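PDB 6GMF: putative cytochrome P450 hydroxylase from Chondromyces apiculatus DSM 436, which probably acts as a heme-dependent monooxygenase that oxidises terpenes, activating molecular oxygen at a thiolate-ligated heme iron. Local coordinates for residues L274-Q286 / V374-S386. Residues are numbered along the deposited sequence; the frame is centred on the assembly and turned at random.
With HEM (protoporphyrin IX containing Fe), chain B.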
loop_
_atom_site.group_PDB
_atom_site.type_symbol
_atom_site.label_atom_id
_atom_site.label_comp_id
_atom_site.label_asym_id
_atom_site.label_seq_id
_atom_site.Cartn_x
_atom_site.Cartn_y
_atom_site.Cartn_z
ATOM N N LEU A 274 -7.385 -3.520 7.291
ATOM C CA LEU A 274 -7.188 -3.800 5.880
ATOM C C LEU A 274 -8.529 -3.877 5.157
ATOM O O LEU A 274 -8.686 -3.311 4.074
ATOM C CB LEU A 274 -6.370 -5.060 5.669
ATOM C CG LEU A 274 -4.873 -4.859 5.885
ATOM C CD1 LEU A 274 -4.186 -6.174 6.073
ATOM C CD2 LEU A 274 -4.209 -4.082 4.764
ATOM N N ARG A 275 -9.521 -4.500 5.789
ATOM C CA ARG A 275 -10.832 -4.639 5.178
ATOM C C ARG A 275 -11.605 -3.335 5.272
ATOM O O ARG A 275 -12.224 -2.894 4.278
ATOM C CB ARG A 275 -11.631 -5.768 5.830
ATOM C CG ARG A 275 -12.998 -5.957 5.179
ATOM C CD ARG A 275 -14.033 -6.534 6.108
ATOM N NE ARG A 275 -14.376 -5.622 7.171
ATOM C CZ ARG A 275 -15.402 -4.816 7.176
ATOM N NH1 ARG A 275 -16.082 -4.668 6.041
ATOM N NH2 ARG A 275 -15.738 -4.151 8.286
ATOM N N TYR A 276 -11.634 -2.754 6.476
ATOM C CA TYR A 276 -12.506 -1.630 6.801
ATOM C C TYR A 276 -12.056 -0.327 6.137
ATOM O O TYR A 276 -12.898 0.474 5.694
ATOM C CB TYR A 276 -12.573 -1.481 8.322
ATOM C CG TYR A 276 -13.485 -0.400 8.834
ATOM C CD1 TYR A 276 -14.863 -0.534 8.778
ATOM C CD2 TYR A 276 -12.965 0.723 9.467
ATOM C CE1 TYR A 276 -15.689 0.472 9.250
ATOM C CE2 TYR A 276 -13.779 1.717 9.967
ATOM C CZ TYR A 276 -15.143 1.598 9.837
ATOM O OH TYR A 276 -15.934 2.577 10.375
ATOM N N GLU A 277 -10.741 -0.047 6.162
ATOM C CA GLU A 277 -10.213 1.209 5.588
ATOM C C GLU A 277 -9.007 0.855 4.714
ATOM O O GLU A 277 -7.860 1.117 5.070
ATOM C CB GLU A 277 -9.799 2.209 6.669
ATOM C CG GLU A 277 -10.925 2.885 7.374
ATOM C CD GLU A 277 -11.544 4.055 6.644
ATOM O OE1 GLU A 277 -12.293 4.796 7.282
ATOM O OE2 GLU A 277 -11.285 4.202 5.443
ATOM N N SER A 278 -9.314 0.166 3.605
ATOM C CA SER A 278 -8.334 -0.408 2.742
ATOM C C SER A 278 -7.369 0.650 2.220
ATOM O O SER A 278 -7.776 1.628 1.610
ATOM C CB SER A 278 -8.949 -1.127 1.588
ATOM O OG SER A 278 -9.877 -2.132 2.029
ATOM N N PRO A 279 -6.062 0.550 2.485
ATOM C CA PRO A 279 -5.112 1.554 2.038
ATOM C C PRO A 279 -5.198 1.819 0.529
ATOM O O PRO A 279 -5.269 2.969 0.161
ATOM C CB PRO A 279 -3.765 0.999 2.451
ATOM C CG PRO A 279 -4.068 0.240 3.708
ATOM C CD PRO A 279 -5.429 -0.364 3.464
ATOM N N ALA A 280 -5.092 0.747 -0.274
ATOM C CA ALA A 280 -5.270 0.878 -1.683
ATOM C C ALA A 280 -6.770 0.734 -1.976
ATOM O O ALA A 280 -7.318 -0.380 -1.891
ATOM C CB ALA A 280 -4.456 -0.148 -2.398
ATOM N N GLN A 281 -7.435 1.873 -2.258
ATOM C CA GLN A 281 -8.885 1.816 -2.378
ATOM C C GLN A 281 -9.309 1.169 -3.697
ATOM O O GLN A 281 -10.371 0.588 -3.810
ATOM C CB GLN A 281 -9.466 3.221 -2.265
ATOM C CG GLN A 281 -9.279 3.817 -0.867
ATOM C CD GLN A 281 -10.450 3.596 0.043
ATOM O OE1 GLN A 281 -10.364 2.930 1.095
ATOM N NE2 GLN A 281 -11.579 4.077 -0.413
ATOM N N CYS A 282 -8.468 1.356 -4.709
ATOM C CA CYS A 282 -8.656 0.761 -5.966
ATOM C C CYS A 282 -7.315 0.555 -6.647
ATOM O O CYS A 282 -6.310 1.083 -6.173
ATOM C CB CYS A 282 -9.578 1.577 -6.851
ATOM S SG CYS A 282 -8.909 3.186 -7.321
ATOM N N ILE A 283 -7.373 -0.219 -7.737
ATOM C CA ILE A 283 -6.220 -0.428 -8.538
ATOM C C ILE A 283 -6.604 -0.191 -9.992
ATOM O O ILE A 283 -7.710 0.246 -10.226
ATOM C CB ILE A 283 -5.582 -1.777 -8.219
ATOM C CG1 ILE A 283 -6.531 -2.954 -8.416
ATOM C CG2 ILE A 283 -4.970 -1.723 -6.811
ATOM C CD1 ILE A 283 -5.916 -4.303 -8.027
ATOM N N PHE A 284 -5.679 -0.449 -10.919
ATOM C CA PHE A 284 -5.892 -0.066 -12.314
ATOM C C PHE A 284 -5.814 -1.268 -13.251
ATOM O O PHE A 284 -4.920 -2.132 -13.110
ATOM C CB PHE A 284 -4.825 0.940 -12.745
ATOM C CG PHE A 284 -5.000 2.311 -12.145
ATOM C CD1 PHE A 284 -4.696 2.551 -10.815
ATOM C CD2 PHE A 284 -5.540 3.340 -12.897
ATOM C CE1 PHE A 284 -4.858 3.822 -10.282
ATOM C CE2 PHE A 284 -5.678 4.613 -12.362
ATOM C CZ PHE A 284 -5.339 4.835 -11.056
ATOM N N ARG A 285 -6.736 -1.280 -14.242
ATOM C CA ARG A 285 -6.711 -2.275 -15.319
ATOM C C ARG A 285 -7.100 -1.578 -16.637
ATOM O O ARG A 285 -7.634 -0.500 -16.594
ATOM C CB ARG A 285 -7.670 -3.438 -15.050
ATOM C CG ARG A 285 -7.357 -4.259 -13.800
ATOM C CD ARG A 285 -6.118 -5.098 -13.999
ATOM N NE ARG A 285 -5.922 -6.036 -12.890
ATOM C CZ ARG A 285 -5.157 -5.797 -11.838
ATOM N NH1 ARG A 285 -4.686 -4.576 -11.588
ATOM N NH2 ARG A 285 -4.837 -6.822 -11.045
ATOM N N GLN A 286 -6.848 -2.236 -17.759
ATOM C CA GLN A 286 -7.351 -1.778 -19.067
ATOM C C GLN A 286 -7.912 -2.975 -19.821
ATOM O O GLN A 286 -7.273 -4.063 -19.852
ATOM C CB GLN A 286 -6.241 -1.120 -19.877
ATOM C CG GLN A 286 -6.758 -0.550 -21.193
ATOM C CD GLN A 286 -5.685 0.122 -22.022
ATOM O OE1 GLN A 286 -4.572 -0.369 -22.157
ATOM N NE2 GLN A 286 -6.067 1.211 -22.669
ATOM N N VAL A 374 -11.144 13.599 10.913
ATOM C CA VAL A 374 -9.887 13.183 10.315
ATOM C C VAL A 374 -9.671 13.955 9.013
ATOM O O VAL A 374 -10.565 14.024 8.151
ATOM C CB VAL A 374 -9.877 11.662 10.111
ATOM C CG1 VAL A 374 -8.576 11.218 9.443
ATOM C CG2 VAL A 374 -10.081 10.919 11.423
ATOM N N SER A 375 -8.496 14.579 8.890
ATOM C CA SER A 375 -8.087 15.219 7.671
ATOM C C SER A 375 -7.503 14.117 6.785
ATOM O O SER A 375 -6.357 13.719 7.024
ATOM C CB SER A 375 -7.077 16.322 7.878
ATOM N N TRP A 376 -8.304 13.612 5.842
ATOM C CA TRP A 376 -7.846 12.610 4.864
ATOM C C TRP A 376 -7.044 13.268 3.740
ATOM O O TRP A 376 -7.407 14.346 3.250
ATOM C CB TRP A 376 -9.024 11.844 4.281
ATOM C CG TRP A 376 -9.765 11.070 5.313
ATOM C CD1 TRP A 376 -10.959 11.365 5.898
ATOM C CD2 TRP A 376 -9.326 9.851 5.915
ATOM N NE1 TRP A 376 -11.286 10.419 6.835
ATOM C CE2 TRP A 376 -10.303 9.458 6.847
ATOM C CE3 TRP A 376 -8.190 9.054 5.744
ATOM C CZ2 TRP A 376 -10.165 8.309 7.623
ATOM C CZ3 TRP A 376 -8.087 7.887 6.462
ATOM C CH2 TRP A 376 -9.048 7.530 7.405
ATOM N N SER A 377 -5.973 12.593 3.304
ATOM C CA SER A 377 -5.213 13.017 2.169
ATOM C C SER A 377 -6.133 13.083 0.957
ATOM O O SER A 377 -6.981 12.221 0.767
ATOM C CB SER A 377 -4.056 12.090 1.926
ATOM O OG SER A 377 -3.126 12.169 3.006
ATOM N N PRO A 378 -5.978 14.089 0.079
ATOM C CA PRO A 378 -6.903 14.272 -1.029
ATOM C C PRO A 378 -6.583 13.278 -2.161
ATOM O O PRO A 378 -6.127 13.668 -3.252
ATOM C CB PRO A 378 -6.651 15.755 -1.386
ATOM C CG PRO A 378 -5.190 15.957 -1.105
ATOM C CD PRO A 378 -4.920 15.115 0.126
ATOM N N SER A 379 -6.773 11.985 -1.866
ATOM C CA SER A 379 -6.593 10.906 -2.813
ATOM C C SER A 379 -7.761 9.926 -2.672
ATOM O O SER A 379 -8.128 9.479 -1.563
ATOM C CB SER A 379 -5.241 10.228 -2.657
ATOM O OG SER A 379 -5.085 9.140 -3.579
ATOM N N PHE A 380 -8.386 9.647 -3.810
ATOM C CA PHE A 380 -9.373 8.591 -3.955
ATOM C C PHE A 380 -8.705 7.217 -3.934
ATOM O O PHE A 380 -9.338 6.225 -3.540
ATOM C CB PHE A 380 -10.054 8.731 -5.319
ATOM C CG PHE A 380 -11.127 7.721 -5.604
ATOM C CD1 PHE A 380 -12.334 7.761 -4.922
ATOM C CD2 PHE A 380 -10.969 6.772 -6.600
ATOM C CE1 PHE A 380 -13.354 6.870 -5.204
ATOM C CE2 PHE A 380 -11.999 5.890 -6.897
ATOM C CZ PHE A 380 -13.186 5.916 -6.187
ATOM N N PHE A 381 -7.452 7.196 -4.372
ATOM C CA PHE A 381 -6.742 5.948 -4.680
ATOM C C PHE A 381 -6.094 5.365 -3.435
ATOM O O PHE A 381 -6.176 4.142 -3.271
ATOM C CB PHE A 381 -5.730 6.203 -5.789
ATOM C CG PHE A 381 -6.444 6.701 -7.021
ATOM C CD1 PHE A 381 -7.059 5.817 -7.890
ATOM C CD2 PHE A 381 -6.594 8.059 -7.249
ATOM C CE1 PHE A 381 -7.746 6.275 -9.004
ATOM C CE2 PHE A 381 -7.268 8.515 -8.373
ATOM C CZ PHE A 381 -7.869 7.625 -9.231
ATOM N N ILE A 382 -5.431 6.198 -2.623
ATOM C CA ILE A 382 -4.810 5.772 -1.372
ATOM C C ILE A 382 -5.536 6.485 -0.246
ATOM O O ILE A 382 -5.561 7.735 -0.221
ATOM C CB ILE A 382 -3.313 6.105 -1.351
ATOM C CG1 ILE A 382 -2.566 5.412 -2.479
ATOM C CG2 ILE A 382 -2.713 5.705 -0.006
ATOM C CD1 ILE A 382 -2.475 3.930 -2.281
ATOM N N ARG A 383 -6.055 5.715 0.707
ATOM C CA ARG A 383 -6.823 6.236 1.868
ATOM C C ARG A 383 -5.860 6.369 3.064
ATOM O O ARG A 383 -5.376 5.348 3.578
ATOM C CB ARG A 383 -7.963 5.261 2.172
ATOM C CG ARG A 383 -8.792 5.647 3.379
ATOM C CD ARG A 383 -9.899 6.577 2.980
ATOM N NE ARG A 383 -10.987 6.576 3.976
ATOM C CZ ARG A 383 -11.787 7.587 4.299
ATOM N NH1 ARG A 383 -11.745 8.714 3.635
ATOM N NH2 ARG A 383 -12.639 7.447 5.300
ATOM N N SER A 384 -5.531 7.604 3.463
ATOM C CA SER A 384 -4.573 7.848 4.515
ATOM C C SER A 384 -4.842 9.204 5.150
ATOM O O SER A 384 -5.242 10.129 4.470
ATOM C CB SER A 384 -3.172 7.789 3.990
ATOM O OG SER A 384 -2.874 8.949 3.230
ATOM N N PRO A 385 -4.604 9.345 6.457
ATOM C CA PRO A 385 -4.679 10.659 7.087
ATOM C C PRO A 385 -3.535 11.575 6.616
ATOM O O PRO A 385 -2.369 11.177 6.575
ATOM C CB PRO A 385 -4.616 10.382 8.592
ATOM C CG PRO A 385 -4.636 8.895 8.759
ATOM C CD PRO A 385 -4.359 8.267 7.412
ATOM N N SER A 386 -3.866 12.814 6.235
ATOM C CA SER A 386 -2.868 13.810 5.856
ATOM C C SER A 386 -1.992 14.206 7.055
ATOM O O SER A 386 -0.833 14.564 6.900
ATOM C CB SER A 386 -3.520 15.017 5.226
ATOM O OG SER A 386 -4.335 15.691 6.168
HETATM C CHA HEM B . 0.990 -5.197 -5.428
HETATM C CHB HEM B . -1.617 -3.449 -1.910
HETATM C CHC HEM B . 2.413 -2.958 0.725
HETATM C CHD HEM B . 5.063 -4.346 -2.950
HETATM C C1A HEM B . -0.084 -4.796 -4.670
HETATM C C2A HEM B . -1.423 -4.962 -5.120
HETATM C C3A HEM B . -2.170 -4.433 -4.118
HETATM C C4A HEM B . -1.281 -4.009 -3.098
HETATM C CMA HEM B . -3.666 -4.242 -4.051
HETATM C CAA HEM B . -1.939 -5.552 -6.404
HETATM C CBA HEM B . -1.883 -4.568 -7.604
HETATM C CGA HEM B . -2.533 -5.118 -8.856
HETATM O O1A HEM B . -3.156 -6.210 -8.823
HETATM O O2A HEM B . -2.491 -4.331 -9.859
HETATM C C1B HEM B . -0.751 -3.131 -0.851
HETATM C C2B HEM B . -1.153 -2.646 0.443
HETATM C C3B HEM B . -0.037 -2.487 1.203
HETATM C C4B HEM B . 1.079 -2.912 0.354
HETATM C CMB HEM B . -2.565 -2.378 0.775
HETATM C CAB HEM B . 0.139 -2.066 2.647
HETATM C CBB HEM B . -0.856 -2.172 3.466
HETATM C C1C HEM B . 3.502 -3.332 0.019
HETATM C C2C HEM B . 4.850 -3.294 0.514
HETATM C C3C HEM B . 5.587 -3.706 -0.584
HETATM C C4C HEM B . 4.724 -3.925 -1.681
HETATM C CMC HEM B . 5.278 -3.067 1.935
HETATM C CAC HEM B . 7.029 -3.919 -0.712
HETATM C CBC HEM B . 7.930 -3.522 0.155
HETATM C C1D HEM B . 4.151 -4.656 -3.925
HETATM C C2D HEM B . 4.566 -5.108 -5.285
HETATM C C3D HEM B . 3.431 -5.362 -5.968
HETATM C C4D HEM B . 2.331 -5.064 -5.045
HETATM C CMD HEM B . 6.028 -5.249 -5.678
HETATM C CAD HEM B . 3.333 -5.840 -7.390
HETATM C CBD HEM B . 3.178 -7.358 -7.574
HETATM C CGD HEM B . 2.973 -7.764 -9.018
HETATM O O1D HEM B . 3.209 -8.952 -9.298
HETATM O O2D HEM B . 2.553 -6.930 -9.862
HETATM N NA HEM B . -0.004 -4.215 -3.414
HETATM N NB HEM B . 0.568 -3.273 -0.820
HETATM N NC HEM B . 3.433 -3.669 -1.319
HETATM N ND HEM B . 2.776 -4.583 -3.873
HETATM FE FE HEM B . 1.684 -4.051 -2.353
HETATM O O HOH W 1 -4.353 2.843 -5.325
HETATM O O HOH W 2 1.716 -1.980 -3.213
#
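Arg383 turns the edge of its guanidinium to the carboxylate of Glu277: Arg383 NE donates to Glu277 OE2 at 2.8 Å, nearly straight and on the syn side but tilted out of the carboxylate plane. Arg383 NH2 adds a weak bond of 3.3 Å to Glu277 OE1. The two planes are 27° apart. One guanidinium face lies on the Trp376 indole, whose other face carries Val374 CG1. Glu277 OE2 also bonds Tyr17 OH. With an alanine at Arg383 the buried Glu277 carboxylate would probably lose its charged mate, and the indole face covered by the guanidinium would lose that cover. Next to this pair a single antiparallel bridge, Ala280 with Ile382, joins the backbones: Arg383 N donates to Pro279 O (2.9 Å) and Gln281 N to Phe381 O (2.8 Å). This is the cytochrome P450 arrangement in which the loop that follows the K helix (266-276) and leads into strand 285-287 meets a C-terminal loop beside the heme pocket. Cys282 SG, set between its backbone N and carbonyl carbon (chi1 66°), reaches Phe381 CD1 at 3.3 Å, oblique to the ring. Phe284 meets the same ring, its plane at 22° but slid aside; Phe284 CZ lies 3.5 Å from Phe381 CE1. Farther along, Arg285 grips a heme propionate through NH1 and NH2.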